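Local coordinates for protein argonaute (Marinitoga piezophila, PDB 5I4A) that cleaves complementary target DNA or RNA guided by short 5'-hydroxyl RNAs, and may defend its host against invading mobile genetic elements, at residues A[269-274]-A[608-613]; A[435-440]-A[602-607]; A[324-329]-A[417-422]. All coordinates share one frame; numbering follows the deposited sequence.

Contact 1. Residues A[269-274]-A[608-613]; sequences VIYKFK and VAHSTP. With nucleotides of chain B.
Y271 and H610 alone carry this contact, through one short hydrogen bond of 2.6 Å between Y271 OH and H610 NE2, in which either atom could be the donor. The phenol oxygen arrives at the edge of the imidazole and in its plane. Y271 CG lies anti to the carbonyl carbon (chi1 -61°), which sends the phenol toward the 608-613 loop. The two side chains meet at about a right angle, their ring planes turned 58° apart in an oblique pairing. R607 NH1 is a second partner of the phenol oxygen and helps to hold the buried ring in place. Across the imidazole, H610 ND1 bonds to the backbone oxygen of T615 and, weakly, to that of T612, which limits rotation of the ring. Around this tight, buried pair the segments part, and only 92 Å² is covered between them. The looser end is at partly exposed S611, where the loop turns to the guide RNA. There T612 OG1 shares a hydrogen bond of 3.0 Å with O2' of U3 of chain B, consistent with an RNA guide. The contact joins linker L2 to a PIWI-domain loop touching the guide, in the bilobed architecture of an Argonaute.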
loop_
_atom_site.group_PDB
_atom_site.type_symbol
_atom_site.label_atom_id
_atom_site.label_comp_id
_atom_site.label_asym_id
_atom_site.label_seq_id
_atom_site.Cartn_x
_atom_site.Cartn_y
_atom_site.Cartn_z
ATOM N N VAL A 269 -6.621 22.001 1.578
ATOM C CA VAL A 269 -6.726 21.677 0.156
ATOM C C VAL A 269 -8.042 22.234 -0.370
ATOM O O VAL A 269 -9.123 21.795 0.042
ATOM C CB VAL A 269 -6.628 20.164 -0.092
ATOM C CG1 VAL A 269 -6.653 19.870 -1.587
ATOM C CG2 VAL A 269 -5.369 19.596 0.546
ATOM N N ILE A 270 -7.951 23.191 -1.290
ATOM C CA ILE A 270 -9.113 23.815 -1.913
ATOM C C ILE A 270 -9.160 23.384 -3.371
ATOM O O ILE A 270 -8.162 23.502 -4.094
ATOM C CB ILE A 270 -9.062 25.348 -1.799
ATOM C CG1 ILE A 270 -8.986 25.781 -0.334
ATOM C CG2 ILE A 270 -10.277 25.972 -2.474
ATOM C CD1 ILE A 270 -10.256 25.528 0.449
ATOM N N TYR A 271 -10.317 22.889 -3.800
ATOM C CA TYR A 271 -10.531 22.500 -5.186
ATOM C C TYR A 271 -11.113 23.670 -5.970
ATOM O O TYR A 271 -12.030 24.351 -5.501
ATOM C CB TYR A 271 -11.476 21.299 -5.270
ATOM C CG TYR A 271 -10.977 20.041 -4.588
ATOM C CD1 TYR A 271 -11.132 19.860 -3.218
ATOM C CD2 TYR A 271 -10.371 19.027 -5.318
ATOM C CE1 TYR A 271 -10.687 18.711 -2.595
ATOM C CE2 TYR A 271 -9.923 17.872 -4.703
ATOM C CZ TYR A 271 -10.083 17.720 -3.341
ATOM O OH TYR A 271 -9.638 16.572 -2.728
ATOM N N LYS A 272 -10.573 23.903 -7.167
ATOM C CA LYS A 272 -11.070 24.935 -8.073
ATOM C C LYS A 272 -11.916 24.275 -9.157
ATOM O O LYS A 272 -11.391 23.542 -10.002
ATOM C CB LYS A 272 -9.922 25.726 -8.699
ATOM C CG LYS A 272 -9.429 26.904 -7.872
ATOM C CD LYS A 272 -8.395 27.719 -8.644
ATOM C CE LYS A 272 -9.024 28.906 -9.370
ATOM N NZ LYS A 272 -10.122 28.510 -10.295
ATOM N N PHE A 273 -13.215 24.543 -9.140
ATOM C CA PHE A 273 -14.124 24.089 -10.177
ATOM C C PHE A 273 -14.381 25.240 -11.152
ATOM O O PHE A 273 -13.696 26.268 -11.126
ATOM C CB PHE A 273 -15.403 23.551 -9.534
ATOM C CG PHE A 273 -15.154 22.498 -8.490
ATOM C CD1 PHE A 273 -14.674 21.249 -8.852
ATOM C CD2 PHE A 273 -15.392 22.757 -7.150
ATOM C CE1 PHE A 273 -14.433 20.278 -7.894
ATOM C CE2 PHE A 273 -15.158 21.789 -6.187
ATOM C CZ PHE A 273 -14.677 20.547 -6.560
ATOM N N LYS A 274 -15.374 25.079 -12.030
ATOM C CA LYS A 274 -15.637 26.120 -13.019
ATOM C C LYS A 274 -16.272 27.349 -12.378
ATOM O O LYS A 274 -15.832 28.480 -12.615
ATOM C CB LYS A 274 -16.529 25.584 -14.139
ATOM C CG LYS A 274 -16.917 26.633 -15.179
ATOM C CD LYS A 274 -17.201 26.008 -16.536
ATOM C CE LYS A 274 -18.170 26.857 -17.350
ATOM N NZ LYS A 274 -19.579 26.635 -16.918
ATOM N N VAL A 608 -4.578 15.694 -6.571
ATOM C CA VAL A 608 -4.653 16.243 -7.922
ATOM C C VAL A 608 -5.582 15.446 -8.821
ATOM O O VAL A 608 -5.859 15.872 -9.947
ATOM C CB VAL A 608 -3.257 16.327 -8.573
ATOM C CG1 VAL A 608 -2.362 17.257 -7.780
ATOM C CG2 VAL A 608 -2.640 14.946 -8.690
ATOM N N ALA A 609 -6.066 14.299 -8.352
ATOM C CA ALA A 609 -7.091 13.545 -9.053
ATOM C C ALA A 609 -7.927 12.802 -8.023
ATOM O O ALA A 609 -7.483 12.547 -6.900
ATOM C CB ALA A 609 -6.489 12.565 -10.067
ATOM N N HIS A 610 -9.151 12.472 -8.419
ATOM C CA HIS A 610 -10.055 11.656 -7.626
ATOM C C HIS A 610 -10.612 10.544 -8.500
ATOM O O HIS A 610 -10.917 10.766 -9.675
ATOM C CB HIS A 610 -11.221 12.484 -7.047
ATOM C CG HIS A 610 -10.888 13.206 -5.777
ATOM N ND1 HIS A 610 -11.314 12.772 -4.540
ATOM C CD2 HIS A 610 -10.175 14.336 -5.554
ATOM C CE1 HIS A 610 -10.876 13.602 -3.609
ATOM N NE2 HIS A 610 -10.181 14.558 -4.198
ATOM N N SER A 611 -10.730 9.345 -7.928
ATOM C CA SER A 611 -11.485 8.289 -8.593
ATOM C C SER A 611 -12.975 8.607 -8.567
ATOM O O SER A 611 -13.666 8.503 -9.588
ATOM C CB SER A 611 -11.204 6.943 -7.927
ATOM O OG SER A 611 -12.245 6.023 -8.198
ATOM N N THR A 612 -13.459 9.055 -7.419
ATOM C CA THR A 612 -14.797 9.586 -7.250
ATOM C C THR A 612 -14.656 10.765 -6.283
ATOM O O THR A 612 -13.699 10.841 -5.591
ATOM C CB THR A 612 -15.875 8.643 -6.727
ATOM O OG1 THR A 612 -15.721 8.475 -5.331
ATOM C CG2 THR A 612 -15.853 7.306 -7.438
ATOM N N PRO A 613 -15.607 11.671 -6.235
ATOM C CA PRO A 613 -15.518 12.791 -5.280
ATOM C C PRO A 613 -15.720 12.385 -3.828
ATOM O O PRO A 613 -15.459 13.204 -2.939
ATOM C CB PRO A 613 -16.630 13.743 -5.741
ATOM C CG PRO A 613 -16.918 13.360 -7.150
ATOM C CD PRO A 613 -16.670 11.889 -7.233
ATOM P P U B 3 -14.713 2.246 -10.035
ATOM O OP1 U B 3 -13.559 2.421 -10.951
ATOM O OP2 U B 3 -14.938 0.930 -9.391
ATOM O "O5'" U B 3 -14.585 3.335 -8.886
ATOM C "C5'" U B 3 -14.060 2.988 -7.619
ATOM C "C4'" U B 3 -14.297 4.079 -6.611
ATOM O "O4'" U B 3 -15.693 4.092 -6.212
ATOM C "C3'" U B 3 -13.533 3.926 -5.309
ATOM O "O3'" U B 3 -12.215 4.433 -5.402
ATOM C "C2'" U B 3 -14.396 4.683 -4.314
ATOM O "O2'" U B 3 -14.166 6.077 -4.414
ATOM C "C1'" U B 3 -15.801 4.378 -4.834
ATOM N N1 U B 3 -16.385 3.194 -4.165
ATOM C C2 U B 3 -16.734 3.295 -2.828
ATOM O O2 U B 3 -16.597 4.310 -2.166
ATOM N N3 U B 3 -17.259 2.148 -2.286
ATOM C C4 U B 3 -17.467 0.947 -2.924
ATOM O O4 U B 3 -17.954 0.006 -2.296
ATOM C C5 U B 3 -17.080 0.922 -4.300
ATOM C C6 U B 3 -16.564 2.022 -4.856
#

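Contact 2. Residues A[435-440]-A[602-607]; sequences KKMEDK and IYLLTR
K440 NZ is gripped twice just behind K436, which packs on L604 alongside M437. K440 NZ donates a hydrogen bond of 2.7 Å to K436 O, almost straight out from the carbonyl, and forms a salt bridge of 2.8 Å with D439 OD1, approached from the syn side and raised 29° from the plane of the carboxylate. Together with the type I turn from M437 to K440, closed by K440 N bonding to M437 O, this lysine ties the loop back on itself. N468 ND2 supplies M437 O with a further donor.

The face so presented to residues 602-607 is apolar. K436 touches with the root of its chain, CB lying 3.7 Å from L604 CD1, while the extended remainder runs off to a weak bond with N268 O. M437 and L604 lie alongside each other, running opposite ways, with M437 SD resting 3.8 Å from L604 CD1 and close to its CB. Because the methionine is bent at chi2 (-64°) and chi3 (-67°), its CE turns to L605 CD2, a looser approach of 4.4 Å. Within the facing segment Y603 O accepts from both T606 N and T606 OG1.

In the PIWI domain, the loop 435-440, through K436 and M437, packs against helix 595-605, with Y445 of strand 443-452 touching M437, K440 and L605, and L434 of strand 433-434 lying against L604 and R607.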
loop_
_atom_site.group_PDB
_atom_site.type_symbol
_atom_site.label_atom_id
_atom_site.label_comp_id
_atom_site.label_asym_id
_atom_site.label_seq_id
_atom_site.Cartn_x
_atom_site.Cartn_y
_atom_site.Cartn_z
ATOM N N LYS A 435 -5.936 24.680 -6.028
ATOM C CA LYS A 435 -5.612 26.099 -5.926
ATOM C C LYS A 435 -4.121 26.309 -5.694
ATOM O O LYS A 435 -3.508 27.199 -6.296
ATOM C CB LYS A 435 -6.428 26.735 -4.802
ATOM C CG LYS A 435 -6.647 28.225 -4.958
ATOM C CD LYS A 435 -7.414 28.794 -3.775
ATOM C CE LYS A 435 -7.801 30.239 -4.029
ATOM N NZ LYS A 435 -6.670 30.993 -4.633
ATOM N N LYS A 436 -3.515 25.484 -4.839
ATOM C CA LYS A 436 -2.099 25.610 -4.522
ATOM C C LYS A 436 -1.190 24.983 -5.570
ATOM O O LYS A 436 0.021 25.227 -5.541
ATOM C CB LYS A 436 -1.818 24.988 -3.152
ATOM C CG LYS A 436 -2.470 25.738 -2.003
ATOM C CD LYS A 436 -2.191 25.084 -0.660
ATOM C CE LYS A 436 -2.603 26.007 0.484
ATOM N NZ LYS A 436 -2.389 25.384 1.822
ATOM N N MET A 437 -1.736 24.184 -6.488
ATOM C CA MET A 437 -0.951 23.600 -7.567
ATOM C C MET A 437 -0.999 24.407 -8.857
ATOM O O MET A 437 -0.297 24.055 -9.812
ATOM C CB MET A 437 -1.423 22.168 -7.855
ATOM C CG MET A 437 -1.135 21.176 -6.740
ATOM S SD MET A 437 0.630 20.949 -6.453
ATOM C CE MET A 437 1.128 20.144 -7.972
ATOM N N GLU A 438 -1.792 25.480 -8.908
ATOM C CA GLU A 438 -1.990 26.200 -10.163
ATOM C C GLU A 438 -0.690 26.791 -10.700
ATOM O O GLU A 438 -0.558 26.994 -11.910
ATOM C CB GLU A 438 -3.046 27.292 -9.966
ATOM C CG GLU A 438 -3.455 28.010 -11.245
ATOM C CD GLU A 438 -4.810 28.687 -11.135
ATOM O OE1 GLU A 438 -5.453 28.555 -10.073
ATOM O OE2 GLU A 438 -5.235 29.346 -12.111
ATOM N N ASP A 439 0.293 27.052 -9.845
ATOM C CA ASP A 439 1.538 27.636 -10.322
ATOM C C ASP A 439 2.693 26.645 -10.299
ATOM O O ASP A 439 3.852 27.062 -10.207
ATOM C CB ASP A 439 1.886 28.878 -9.483
ATOM C CG ASP A 439 2.091 28.568 -7.985
ATOM O OD1 ASP A 439 1.624 27.528 -7.496
ATOM O OD2 ASP A 439 2.731 29.373 -7.280
ATOM N N LYS A 440 2.405 25.345 -10.384
ATOM C CA LYS A 440 3.429 24.306 -10.310
ATOM C C LYS A 440 3.623 23.566 -11.632
ATOM O O LYS A 440 4.085 22.422 -11.631
ATOM C CB LYS A 440 3.105 23.302 -9.199
ATOM C CG LYS A 440 2.881 23.923 -7.830
ATOM C CD LYS A 440 4.071 24.763 -7.407
ATOM C CE LYS A 440 3.987 25.140 -5.938
ATOM N NZ LYS A 440 2.704 25.814 -5.594
ATOM N N ILE A 602 4.017 17.157 -2.325
ATOM C CA ILE A 602 3.797 15.714 -2.321
ATOM C C ILE A 602 2.429 15.392 -1.734
ATOM O O ILE A 602 1.714 14.512 -2.230
ATOM C CB ILE A 602 4.933 15.005 -1.560
ATOM C CG1 ILE A 602 6.241 15.115 -2.350
ATOM C CG2 ILE A 602 4.580 13.548 -1.291
ATOM C CD1 ILE A 602 7.448 14.669 -1.586
ATOM N N TYR A 603 2.036 16.110 -0.680
ATOM C CA TYR A 603 0.710 15.906 -0.106
ATOM C C TYR A 603 -0.383 16.342 -1.073
ATOM O O TYR A 603 -1.394 15.647 -1.232
ATOM C CB TYR A 603 0.584 16.658 1.218
ATOM C CG TYR A 603 -0.755 16.458 1.887
ATOM C CD1 TYR A 603 -1.030 15.296 2.594
ATOM C CD2 TYR A 603 -1.745 17.425 1.807
ATOM C CE1 TYR A 603 -2.252 15.104 3.204
ATOM C CE2 TYR A 603 -2.973 17.242 2.415
ATOM C CZ TYR A 603 -3.219 16.081 3.114
ATOM O OH TYR A 603 -4.435 15.887 3.724
ATOM N N LEU A 604 -0.204 17.495 -1.722
ATOM C CA LEU A 604 -1.186 17.947 -2.702
ATOM C C LEU A 604 -1.321 16.954 -3.847
ATOM O O LEU A 604 -2.401 16.830 -4.434
ATOM C CB LEU A 604 -0.805 19.327 -3.242
ATOM C CG LEU A 604 -0.852 20.515 -2.275
ATOM C CD1 LEU A 604 -0.092 21.696 -2.846
ATOM C CD2 LEU A 604 -2.289 20.909 -1.960
ATOM N N LEU A 605 -0.247 16.228 -4.167
ATOM C CA LEU A 605 -0.321 15.217 -5.217
ATOM C C LEU A 605 -1.325 14.119 -4.889
ATOM O O LEU A 605 -1.831 13.453 -5.801
ATOM C CB LEU A 605 1.057 14.604 -5.462
ATOM C CG LEU A 605 2.022 15.452 -6.294
ATOM C CD1 LEU A 605 3.358 14.744 -6.431
ATOM C CD2 LEU A 605 1.415 15.743 -7.657
ATOM N N THR A 606 -1.620 13.899 -3.606
ATOM C CA THR A 606 -2.641 12.921 -3.247
ATOM C C THR A 606 -4.049 13.382 -3.611
ATOM O O THR A 606 -4.990 12.588 -3.506
ATOM C CB THR A 606 -2.584 12.606 -1.747
ATOM O OG1 THR A 606 -3.201 13.668 -1.008
ATOM C CG2 THR A 606 -1.138 12.446 -1.285
ATOM N N ARG A 607 -4.214 14.636 -4.037
ATOM C CA ARG A 607 -5.524 15.183 -4.351
ATOM C C ARG A 607 -5.637 15.753 -5.757
ATOM O O ARG A 607 -6.705 16.265 -6.107
ATOM C CB ARG A 607 -5.898 16.288 -3.351
ATOM C CG ARG A 607 -5.903 15.856 -1.896
ATOM C CD ARG A 607 -7.087 14.951 -1.574
ATOM N NE ARG A 607 -7.266 14.822 -0.133
ATOM C CZ ARG A 607 -7.977 15.667 0.606
ATOM N NH1 ARG A 607 -8.587 16.698 0.034
ATOM N NH2 ARG A 607 -8.080 15.482 1.916
#

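Contact 3. Residues A[324-329]-A[417-422]; sequences SVFYRA and SYVYKM. With nucleotides of chain B.
F326 and V419 join two helices, 325-333 and 412-424, of the Mid domain, a Rossmann-like fold with helices about a parallel sheet. The apolar contacts all converge on one methyl. V419 CG2 lies 3.6 Å from F326 CE1, approaching the ring obliquely, and 4.1 Å from A329 CB. The phenylalanine reaches this methyl because its CG stands trans to the main-chain nitrogen (chi1 -179°); its ring also touches V338 and F340 and meets F319 edge-to-face. No polar bond crosses the interface; S324 OG, at the N-cap, accepts weakly from F326 N, and Y418 OH bonds to Q400 O of strand 398-403.

RNA contacts occupy another side of helix 412-424. The extended K421 side chain brings NZ to OP1 of U3 of chain B, modelled at a very short 2.5 Å, and weakly to O3' of A2 of chain B; L638 O is another partner. A leucine in its place would probably leave that phosphate without this positive charge and L638 O without its ammonium donor. S417 CB sits 3.2 Å from N3 of the A2 adenine. Y418 CD1 comes within 3.9 Å of C4' of A2, and M422 CE lies 3.4 Å above one face of the Y418 ring, offset toward its rim.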
loop_
_atom_site.group_PDB
_atom_site.type_symbol
_atom_site.label_atom_id
_atom_site.label_comp_id
_atom_site.label_asym_id
_atom_site.label_seq_id
_atom_site.Cartn_x
_atom_site.Cartn_y
_atom_site.Cartn_z
ATOM N N SER A 324 -33.280 12.455 -15.817
ATOM C CA SER A 324 -32.928 11.548 -14.735
ATOM C C SER A 324 -31.695 12.039 -13.989
ATOM O O SER A 324 -31.073 13.029 -14.379
ATOM C CB SER A 324 -32.670 10.145 -15.277
ATOM O OG SER A 324 -31.452 10.097 -16.006
ATOM N N VAL A 325 -31.337 11.343 -12.910
ATOM C CA VAL A 325 -30.133 11.686 -12.158
ATOM C C VAL A 325 -28.893 11.557 -13.036
ATOM O O VAL A 325 -27.923 12.308 -12.871
ATOM C CB VAL A 325 -30.038 10.814 -10.888
ATOM C CG1 VAL A 325 -30.104 9.337 -11.248
ATOM C CG2 VAL A 325 -28.780 11.130 -10.095
ATOM N N PHE A 326 -28.904 10.622 -13.992
ATOM C CA PHE A 326 -27.769 10.477 -14.900
ATOM C C PHE A 326 -27.582 11.728 -15.752
ATOM O O PHE A 326 -26.458 12.220 -15.915
ATOM C CB PHE A 326 -27.960 9.242 -15.788
ATOM C CG PHE A 326 -26.822 8.995 -16.740
ATOM C CD1 PHE A 326 -25.748 8.205 -16.366
ATOM C CD2 PHE A 326 -26.827 9.551 -18.010
ATOM C CE1 PHE A 326 -24.698 7.980 -17.239
ATOM C CE2 PHE A 326 -25.779 9.331 -18.884
ATOM C CZ PHE A 326 -24.716 8.543 -18.500
ATOM N N TYR A 327 -28.676 12.251 -16.315
ATOM C CA TYR A 327 -28.575 13.436 -17.164
ATOM C C TYR A 327 -28.317 14.696 -16.347
ATOM O O TYR A 327 -27.632 15.607 -16.819
ATOM C CB TYR A 327 -29.845 13.607 -17.997
ATOM C CG TYR A 327 -30.002 12.582 -19.097
ATOM C CD1 TYR A 327 -29.392 12.764 -20.332
ATOM C CD2 TYR A 327 -30.765 11.438 -18.903
ATOM C CE1 TYR A 327 -29.535 11.830 -21.342
ATOM C CE2 TYR A 327 -30.913 10.500 -19.906
ATOM C CZ TYR A 327 -30.295 10.702 -21.125
ATOM O OH TYR A 327 -30.440 9.774 -22.131
ATOM N N ARG A 328 -28.866 14.775 -15.136
ATOM C CA ARG A 328 -28.584 15.928 -14.286
ATOM C C ARG A 328 -27.129 15.931 -13.839
ATOM O O ARG A 328 -26.505 16.994 -13.754
ATOM C CB ARG A 328 -29.524 15.942 -13.079
ATOM C CG ARG A 328 -30.998 16.070 -13.446
ATOM C CD ARG A 328 -31.841 16.541 -12.268
ATOM N NE ARG A 328 -31.683 15.696 -11.090
ATOM C CZ ARG A 328 -32.340 14.558 -10.896
ATOM N NH1 ARG A 328 -33.197 14.122 -11.807
ATOM N NH2 ARG A 328 -32.135 13.854 -9.791
ATOM N N ALA A 329 -26.570 14.750 -13.561
ATOM C CA ALA A 329 -25.159 14.666 -13.196
ATOM C C ALA A 329 -24.266 15.134 -14.337
ATOM O O ALA A 329 -23.302 15.877 -14.119
ATOM C CB ALA A 329 -24.804 13.237 -12.791
ATOM N N SER A 417 -21.233 9.301 -9.225
ATOM C CA SER A 417 -19.833 8.890 -9.267
ATOM C C SER A 417 -19.471 8.273 -10.610
ATOM O O SER A 417 -18.393 8.535 -11.158
ATOM C CB SER A 417 -19.566 7.892 -8.145
ATOM O OG SER A 417 -19.682 8.518 -6.880
ATOM N N TYR A 418 -20.359 7.432 -11.139
ATOM C CA TYR A 418 -20.147 6.796 -12.434
ATOM C C TYR A 418 -19.949 7.839 -13.532
ATOM O O TYR A 418 -19.036 7.723 -14.359
ATOM C CB TYR A 418 -21.341 5.887 -12.728
ATOM C CG TYR A 418 -21.206 4.925 -13.884
ATOM C CD1 TYR A 418 -20.036 4.205 -14.099
ATOM C CD2 TYR A 418 -22.278 4.702 -14.737
ATOM C CE1 TYR A 418 -19.933 3.310 -15.154
ATOM C CE2 TYR A 418 -22.186 3.810 -15.784
ATOM C CZ TYR A 418 -21.014 3.118 -15.993
ATOM O OH TYR A 418 -20.927 2.234 -17.041
ATOM N N VAL A 419 -20.780 8.886 -13.537
ATOM C CA VAL A 419 -20.638 9.939 -14.539
ATOM C C VAL A 419 -19.359 10.733 -14.304
ATOM O O VAL A 419 -18.698 11.166 -15.256
ATOM C CB VAL A 419 -21.877 10.853 -14.542
ATOM C CG1 VAL A 419 -21.727 11.950 -15.589
ATOM C CG2 VAL A 419 -23.136 10.044 -14.803
ATOM N N TYR A 420 -18.996 10.947 -13.037
ATOM C CA TYR A 420 -17.737 11.619 -12.737
ATOM C C TYR A 420 -16.556 10.842 -13.306
ATOM O O TYR A 420 -15.657 11.422 -13.926
ATOM C CB TYR A 420 -17.584 11.804 -11.224
ATOM C CG TYR A 420 -16.293 12.489 -10.837
ATOM C CD1 TYR A 420 -15.115 11.764 -10.677
ATOM C CD2 TYR A 420 -16.247 13.863 -10.641
ATOM C CE1 TYR A 420 -13.930 12.389 -10.337
ATOM C CE2 TYR A 420 -15.069 14.496 -10.296
ATOM C CZ TYR A 420 -13.914 13.753 -10.144
ATOM O OH TYR A 420 -12.738 14.379 -9.800
ATOM N N LYS A 421 -16.536 9.525 -13.082
ATOM C CA LYS A 421 -15.464 8.688 -13.613
ATOM C C LYS A 421 -15.362 8.815 -15.128
ATOM O O LYS A 421 -14.260 8.905 -15.683
ATOM C CB LYS A 421 -15.695 7.230 -13.216
ATOM C CG LYS A 421 -14.696 6.263 -13.827
ATOM C CD LYS A 421 -14.957 4.833 -13.396
ATOM C CE LYS A 421 -13.829 3.927 -13.857
ATOM N NZ LYS A 421 -13.973 2.518 -13.379
ATOM N N MET A 422 -16.508 8.824 -15.813
ATOM C CA MET A 422 -16.507 8.995 -17.264
ATOM C C MET A 422 -15.844 10.307 -17.660
ATOM O O MET A 422 -15.002 10.342 -18.567
ATOM C CB MET A 422 -17.935 8.932 -17.796
ATOM C CG MET A 422 -18.579 7.569 -17.682
ATOM S SD MET A 422 -20.261 7.602 -18.317
ATOM C CE MET A 422 -20.732 5.895 -18.093
ATOM P P A B 2 -19.215 -1.297 -9.863
ATOM O OP1 A B 2 -18.923 -1.738 -8.480
ATOM O OP2 A B 2 -20.602 -1.369 -10.384
ATOM O "O5'" A B 2 -18.714 0.210 -9.976
ATOM C "C5'" A B 2 -18.751 0.917 -11.208
ATOM C "C4'" A B 2 -18.484 2.381 -10.987
ATOM O "O4'" A B 2 -19.612 2.968 -10.286
ATOM C "C3'" A B 2 -17.288 2.692 -10.100
ATOM O "O3'" A B 2 -16.056 2.679 -10.799
ATOM C "C2'" A B 2 -17.653 4.043 -9.505
ATOM O "O2'" A B 2 -17.437 5.087 -10.441
ATOM C "C1'" A B 2 -19.157 3.874 -9.307
ATOM N N9 A B 2 -19.469 3.299 -7.985
ATOM C C8 A B 2 -19.879 2.020 -7.706
ATOM N N7 A B 2 -20.082 1.792 -6.430
ATOM C C5 A B 2 -19.778 3.009 -5.830
ATOM C C6 A B 2 -19.789 3.434 -4.490
ATOM N N6 A B 2 -20.132 2.646 -3.465
ATOM N N1 A B 2 -19.428 4.711 -4.235
ATOM C C2 A B 2 -19.086 5.500 -5.258
ATOM N N3 A B 2 -19.038 5.209 -6.558
ATOM C C4 A B 2 -19.400 3.939 -6.776
ATOM P P U B 3 -14.713 2.246 -10.035
ATOM O OP1 U B 3 -13.559 2.421 -10.951
ATOM O OP2 U B 3 -14.938 0.930 -9.391
ATOM O "O5'" U B 3 -14.585 3.335 -8.886
ATOM C "C5'" U B 3 -14.060 2.988 -7.619
ATOM C "C4'" U B 3 -14.297 4.079 -6.611
ATOM O "O4'" U B 3 -15.693 4.092 -6.212
ATOM C "C3'" U B 3 -13.533 3.926 -5.309
ATOM O "O3'" U B 3 -12.215 4.433 -5.402
ATOM C "C2'" U B 3 -14.396 4.683 -4.314
ATOM O "O2'" U B 3 -14.166 6.077 -4.414
ATOM C "C1'" U B 3 -15.801 4.378 -4.834
ATOM N N1 U B 3 -16.385 3.194 -4.165
ATOM C C2 U B 3 -16.734 3.295 -2.828
ATOM O O2 U B 3 -16.597 4.310 -2.166
ATOM N N3 U B 3 -17.259 2.148 -2.286
ATOM C C4 U B 3 -17.467 0.947 -2.924
ATOM O O4 U B 3 -17.954 0.006 -2.296
ATOM C C5 U B 3 -17.080 0.922 -4.300
ATOM C C6 U B 3 -16.564 2.022 -4.856
#

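Read from the N terminus, the chain first passes 269-274 in linker L2, which waits more than 330 residues for its partner. The Mid domain comes next, and contact 3 closes a loop of 87 residues between two of its helices. The PIWI domain then opens contact 2 at 435-440; 602-607 closes it, and 608-613 follows directly to close contact 1. Contacts 2 and 3 stand in series, both nested inside contact 1, and none cross. Contact 1 touches each: I270 O probably bonds to K435 N of contact 2, while Y420 of contact 3 packs against H610, S611 and P613. Linker, Mid and PIWI are thereby joined beside the guide.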